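Local coordinates for protein Serpin48 (Tenebrio molitor, PDB 3OZQ) that is a highly specific serpin of insect innate immunity that inhibits the serine protease SPE, at residues Gly51-Val63 / Gly287-Ile301. Residues are numbered along the deposited sequence; the frame is centred on the assembly and turned at random.
Sequences GCRGDTAEEIRQV and GVKKAFGDEADLSGI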
loop_
_atom_site.group_PDB
_atom_site.type_symbol
_atom_site.label_atom_id
_atom_site.label_comp_id
_atom_site.label_asym_id
_atom_site.label_seq_id
_atom_site.Cartn_x
_atom_site.Cartn_y
_atom_site.Cartn_z
ATOM N N GLY A 51 14.441 -10.814 -12.670
ATOM C CA GLY A 51 15.888 -10.958 -12.686
ATOM C C GLY A 51 16.349 -12.221 -11.995
ATOM O O GLY A 51 17.551 -12.456 -11.854
ATOM N N CYS A 52 15.392 -13.026 -11.554
ATOM C CA CYS A 52 15.666 -14.291 -10.881
ATOM C C CYS A 52 15.522 -15.452 -11.853
ATOM O O CYS A 52 15.061 -15.275 -12.980
ATOM C CB CYS A 52 14.696 -14.518 -9.716
ATOM S SG CYS A 52 14.927 -13.437 -8.275
ATOM N N ARG A 53 15.882 -16.649 -11.397
ATOM C CA ARG A 53 15.848 -17.828 -12.248
ATOM C C ARG A 53 15.445 -19.065 -11.474
ATOM O O ARG A 53 15.518 -19.096 -10.250
ATOM C CB ARG A 53 17.230 -18.062 -12.856
ATOM C CG ARG A 53 17.637 -17.029 -13.877
ATOM C CD ARG A 53 16.925 -17.283 -15.188
ATOM N NE ARG A 53 16.596 -16.056 -15.908
ATOM C CZ ARG A 53 17.452 -15.072 -16.161
ATOM N NH1 ARG A 53 18.709 -15.157 -15.738
ATOM N NH2 ARG A 53 17.045 -13.997 -16.833
ATOM N N GLY A 54 15.027 -20.095 -12.201
ATOM C CA GLY A 54 14.765 -21.392 -11.611
ATOM C C GLY A 54 13.716 -21.392 -10.531
ATOM O O GLY A 54 12.658 -20.792 -10.679
ATOM N N ASP A 55 13.996 -22.083 -9.436
ATOM C CA ASP A 55 13.017 -22.180 -8.364
ATOM C C ASP A 55 12.852 -20.849 -7.608
ATOM O O ASP A 55 11.754 -20.531 -7.139
ATOM C CB ASP A 55 13.354 -23.337 -7.418
ATOM C CG ASP A 55 13.200 -24.708 -8.088
ATOM O OD1 ASP A 55 13.696 -24.876 -9.224
ATOM O OD2 ASP A 55 12.568 -25.608 -7.479
ATOM N N THR A 56 13.934 -20.078 -7.509
ATOM C CA THR A 56 13.868 -18.712 -6.979
ATOM C C THR A 56 12.737 -17.907 -7.617
ATOM O O THR A 56 11.805 -17.485 -6.934
ATOM C CB THR A 56 15.170 -17.924 -7.221
ATOM O OG1 THR A 56 16.272 -18.596 -6.606
ATOM C CG2 THR A 56 15.048 -16.530 -6.636
ATOM N N ALA A 57 12.828 -17.691 -8.925
ATOM C CA ALA A 57 11.839 -16.879 -9.626
ATOM C C ALA A 57 10.454 -17.509 -9.579
ATOM O O ALA A 57 9.439 -16.804 -9.537
ATOM C CB ALA A 57 12.256 -16.649 -11.053
ATOM N N GLU A 58 10.421 -18.837 -9.588
ATOM C CA GLU A 58 9.163 -19.571 -9.615
ATOM C C GLU A 58 8.395 -19.427 -8.305
ATOM O O GLU A 58 7.175 -19.303 -8.305
ATOM C CB GLU A 58 9.414 -21.048 -9.929
ATOM C CG GLU A 58 8.145 -21.891 -10.008
ATOM C CD GLU A 58 7.183 -21.404 -11.077
ATOM O OE1 GLU A 58 7.615 -20.651 -11.979
ATOM O OE2 GLU A 58 5.988 -21.773 -11.010
ATOM N N GLU A 59 9.116 -19.463 -7.188
ATOM C CA GLU A 59 8.521 -19.225 -5.880
ATOM C C GLU A 59 7.818 -17.878 -5.866
ATOM O O GLU A 59 6.623 -17.796 -5.595
ATOM C CB GLU A 59 9.591 -19.240 -4.793
ATOM C CG GLU A 59 9.621 -20.488 -3.942
ATOM C CD GLU A 59 10.700 -20.422 -2.879
ATOM O OE1 GLU A 59 11.317 -19.343 -2.723
ATOM O OE2 GLU A 59 10.940 -21.446 -2.205
ATOM N N ILE A 60 8.558 -16.816 -6.168
ATOM C CA ILE A 60 7.979 -15.473 -6.184
ATOM C C ILE A 60 6.699 -15.464 -7.007
ATOM O O ILE A 60 5.710 -14.816 -6.643
ATOM C CB ILE A 60 8.970 -14.450 -6.747
ATOM C CG1 ILE A 60 10.159 -14.297 -5.786
ATOM C CG2 ILE A 60 8.313 -13.108 -6.966
ATOM C CD1 ILE A 60 11.306 -13.530 -6.369
ATOM N N ARG A 61 6.715 -16.197 -8.113
ATOM C CA ARG A 61 5.553 -16.267 -8.992
ATOM C C ARG A 61 4.384 -16.940 -8.275
ATOM O O ARG A 61 3.244 -16.495 -8.372
ATOM C CB ARG A 61 5.902 -17.041 -10.263
ATOM C CG ARG A 61 5.078 -16.659 -11.483
ATOM C CD ARG A 61 4.927 -17.851 -12.425
ATOM N NE ARG A 61 4.095 -18.885 -11.814
ATOM C CZ ARG A 61 3.859 -20.083 -12.339
ATOM N NH1 ARG A 61 4.399 -20.427 -13.504
ATOM N NH2 ARG A 61 3.081 -20.942 -11.688
ATOM N N GLN A 62 4.697 -18.016 -7.561
ATOM C CA GLN A 62 3.733 -18.805 -6.808
ATOM C C GLN A 62 3.062 -17.960 -5.745
ATOM O O GLN A 62 1.845 -18.031 -5.580
ATOM C CB GLN A 62 4.430 -20.012 -6.155
ATOM C CG GLN A 62 3.590 -20.833 -5.157
ATOM C CD GLN A 62 4.441 -21.503 -4.064
ATOM O OE1 GLN A 62 5.657 -21.343 -4.029
ATOM N NE2 GLN A 62 3.797 -22.238 -3.167
ATOM N N VAL A 63 3.839 -17.160 -5.017
ATOM C CA VAL A 63 3.258 -16.367 -3.929
ATOM C C VAL A 63 2.467 -15.163 -4.436
ATOM O O VAL A 63 1.445 -14.795 -3.866
ATOM C CB VAL A 63 4.298 -15.955 -2.844
ATOM C CG1 VAL A 63 5.689 -16.318 -3.276
ATOM C CG2 VAL A 63 4.184 -14.472 -2.521
ATOM N N GLY A 287 5.708 -17.413 1.540
ATOM C CA GLY A 287 6.271 -18.453 0.696
ATOM C C GLY A 287 7.530 -18.149 -0.094
ATOM O O GLY A 287 8.046 -19.030 -0.782
ATOM N N VAL A 288 8.026 -16.918 -0.028
ATOM C CA VAL A 288 9.284 -16.587 -0.681
ATOM C C VAL A 288 10.437 -16.903 0.266
ATOM O O VAL A 288 10.621 -16.225 1.281
ATOM C CB VAL A 288 9.370 -15.107 -1.075
ATOM C CG1 VAL A 288 10.707 -14.817 -1.736
ATOM C CG2 VAL A 288 8.226 -14.724 -1.994
ATOM N N LYS A 289 11.208 -17.940 -0.063
ATOM C CA LYS A 289 12.317 -18.361 0.794
ATOM C C LYS A 289 13.650 -18.284 0.057
ATOM O O LYS A 289 14.580 -17.618 0.516
ATOM C CB LYS A 289 12.094 -19.777 1.337
ATOM C CG LYS A 289 10.757 -19.995 2.050
ATOM C CD LYS A 289 10.331 -18.775 2.880
ATOM C CE LYS A 289 9.661 -19.175 4.194
ATOM N NZ LYS A 289 10.671 -19.354 5.290
ATOM N N LYS A 290 13.715 -18.941 -1.101
ATOM C CA LYS A 290 14.952 -19.062 -1.868
ATOM C C LYS A 290 15.647 -17.731 -2.111
ATOM O O LYS A 290 16.859 -17.631 -1.952
ATOM C CB LYS A 290 14.695 -19.750 -3.213
ATOM C CG LYS A 290 15.116 -21.217 -3.268
ATOM C CD LYS A 290 14.461 -22.046 -2.171
ATOM C CE LYS A 290 14.982 -23.479 -2.177
ATOM N NZ LYS A 290 14.712 -24.164 -3.478
ATOM N N ALA A 291 14.878 -16.716 -2.501
ATOM C CA ALA A 291 15.459 -15.447 -2.926
ATOM C C ALA A 291 16.206 -14.725 -1.807
ATOM O O ALA A 291 16.988 -13.815 -2.076
ATOM C CB ALA A 291 14.400 -14.546 -3.525
ATOM N N PHE A 292 15.946 -15.123 -0.562
ATOM C CA PHE A 292 16.561 -14.481 0.608
ATOM C C PHE A 292 17.764 -15.254 1.151
ATOM O O PHE A 292 18.422 -14.800 2.091
ATOM C CB PHE A 292 15.538 -14.350 1.746
ATOM C CG PHE A 292 14.305 -13.563 1.387
ATOM C CD1 PHE A 292 14.400 -12.322 0.780
ATOM C CD2 PHE A 292 13.038 -14.070 1.676
ATOM C CE1 PHE A 292 13.236 -11.585 0.483
ATOM C CE2 PHE A 292 11.886 -13.353 1.371
ATOM C CZ PHE A 292 11.980 -12.112 0.777
ATOM N N GLY A 293 18.037 -16.425 0.582
ATOM C CA GLY A 293 19.047 -17.320 1.131
ATOM C C GLY A 293 20.093 -17.805 0.143
ATOM O O GLY A 293 20.251 -17.233 -0.935
ATOM N N ASP A 294 20.805 -18.868 0.513
ATOM C CA ASP A 294 21.956 -19.344 -0.267
ATOM C C ASP A 294 21.606 -19.921 -1.631
ATOM O O ASP A 294 22.410 -19.853 -2.558
ATOM C CB ASP A 294 22.759 -20.384 0.520
ATOM C CG ASP A 294 23.581 -19.768 1.632
ATOM O OD1 ASP A 294 23.966 -18.588 1.500
ATOM O OD2 ASP A 294 23.844 -20.466 2.636
ATOM N N GLU A 295 20.419 -20.503 -1.752
ATOM C CA GLU A 295 20.006 -21.110 -3.012
ATOM C C GLU A 295 19.550 -20.067 -4.015
ATOM O O GLU A 295 19.092 -20.405 -5.110
ATOM C CB GLU A 295 18.902 -22.129 -2.769
ATOM C CG GLU A 295 19.287 -23.183 -1.754
ATOM C CD GLU A 295 18.264 -24.295 -1.640
ATOM O OE1 GLU A 295 17.550 -24.337 -0.610
ATOM O OE2 GLU A 295 18.177 -25.125 -2.577
ATOM N N ALA A 296 19.694 -18.799 -3.639
ATOM C CA ALA A 296 19.141 -17.686 -4.404
ATOM C C ALA A 296 19.771 -17.537 -5.770
ATOM O O ALA A 296 20.987 -17.688 -5.929
ATOM C CB ALA A 296 19.263 -16.386 -3.620
ATOM N N ASP A 297 18.943 -17.229 -6.761
ATOM C CA ASP A 297 19.445 -17.016 -8.101
ATOM C C ASP A 297 18.950 -15.725 -8.728
ATOM O O ASP A 297 17.948 -15.716 -9.448
ATOM C CB ASP A 297 19.126 -18.207 -9.018
ATOM C CG ASP A 297 19.914 -18.162 -10.319
ATOM O OD1 ASP A 297 20.514 -17.099 -10.614
ATOM O OD2 ASP A 297 19.932 -19.187 -11.046
ATOM N N LEU A 298 19.684 -14.646 -8.463
ATOM C CA LEU A 298 19.410 -13.338 -9.032
ATOM C C LEU A 298 20.326 -12.992 -10.199
ATOM O O LEU A 298 20.603 -11.811 -10.436
ATOM C CB LEU A 298 19.571 -12.247 -7.971
ATOM C CG LEU A 298 18.976 -12.386 -6.569
ATOM C CD1 LEU A 298 18.619 -11.006 -6.084
ATOM C CD2 LEU A 298 17.784 -13.297 -6.514
ATOM N N SER A 299 20.785 -14.011 -10.926
ATOM C CA SER A 299 21.743 -13.829 -12.026
ATOM C C SER A 299 21.217 -12.965 -13.174
ATOM O O SER A 299 21.985 -12.519 -14.025
ATOM C CB SER A 299 22.227 -15.184 -12.568
ATOM O OG SER A 299 21.147 -16.046 -12.906
ATOM N N GLY A 300 19.903 -12.761 -13.210
ATOM C CA GLY A 300 19.301 -11.854 -14.169
ATOM C C GLY A 300 19.540 -10.403 -13.799
ATOM O O GLY A 300 19.390 -9.511 -14.624
ATOM N N ILE A 301 19.921 -10.155 -12.554
ATOM C CA ILE A 301 20.195 -8.791 -12.135
ATOM C C ILE A 301 21.682 -8.486 -12.335
ATOM O O ILE A 301 22.049 -7.502 -12.984
ATOM C CB ILE A 301 19.759 -8.557 -10.674
ATOM C CG1 ILE A 301 18.237 -8.716 -10.556
ATOM C CG2 ILE A 301 20.202 -7.181 -10.190
ATOM C CD1 ILE A 301 17.741 -8.885 -9.142
HETATM O O HOH W 1 12.239 -17.314 -4.118
#
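Gly-51 to Arg-53 and helix 54-63 lie along the loop 287-301, the two segments running in opposite senses from Gly-51 beside Gly-300 to Val-63 beside Gly-287. Two weak backbone bonds join the residues ahead of the helix to the loop: Gly-300 N to Gly-51 O, 2.7 Å, and Arg-53 N to Asp-297 O. Glu-59 carries the helical part. Its OE1 takes Lys-290 N at 2.9 Å on the syn lone pair, and Lys-289 N from above the carboxylate plane, 49° out of it. A water bonded to Thr-56 O and Ala-291 N donates a third bond to OE1. Replacing Glu-59 by alanine would probably leave the backbone N-H groups of Lys-289 and Lys-290 without this acceptor, and the water without one of its partners. Thr-56 makes one polar and one apolar contact. OG1, anti to the carbonyl carbon (chi1 -59°), receives a weak bond from Asp-297 N, while CG2 meets Ala-291 CB at 3.7 Å. Asp-297 opens an Asx turn: its OD1 accepts from Ser-299 N, and Ser-299 OG adds a second bond to the same oxygen. Its OD2 lies 3.4 Å from Arg-53 CB. Farther along, Val-63 packs on Val-288, and Ile-60 CG1 rests on Val-288 CG1. Within the serpin fold, this contact ties helix 54-63 to the link between helix 279-286 and strand 310-321. Ile-60 also touches Leu-45 of helix 38-50, and Leu-298 packs on Ile-310 of the strand.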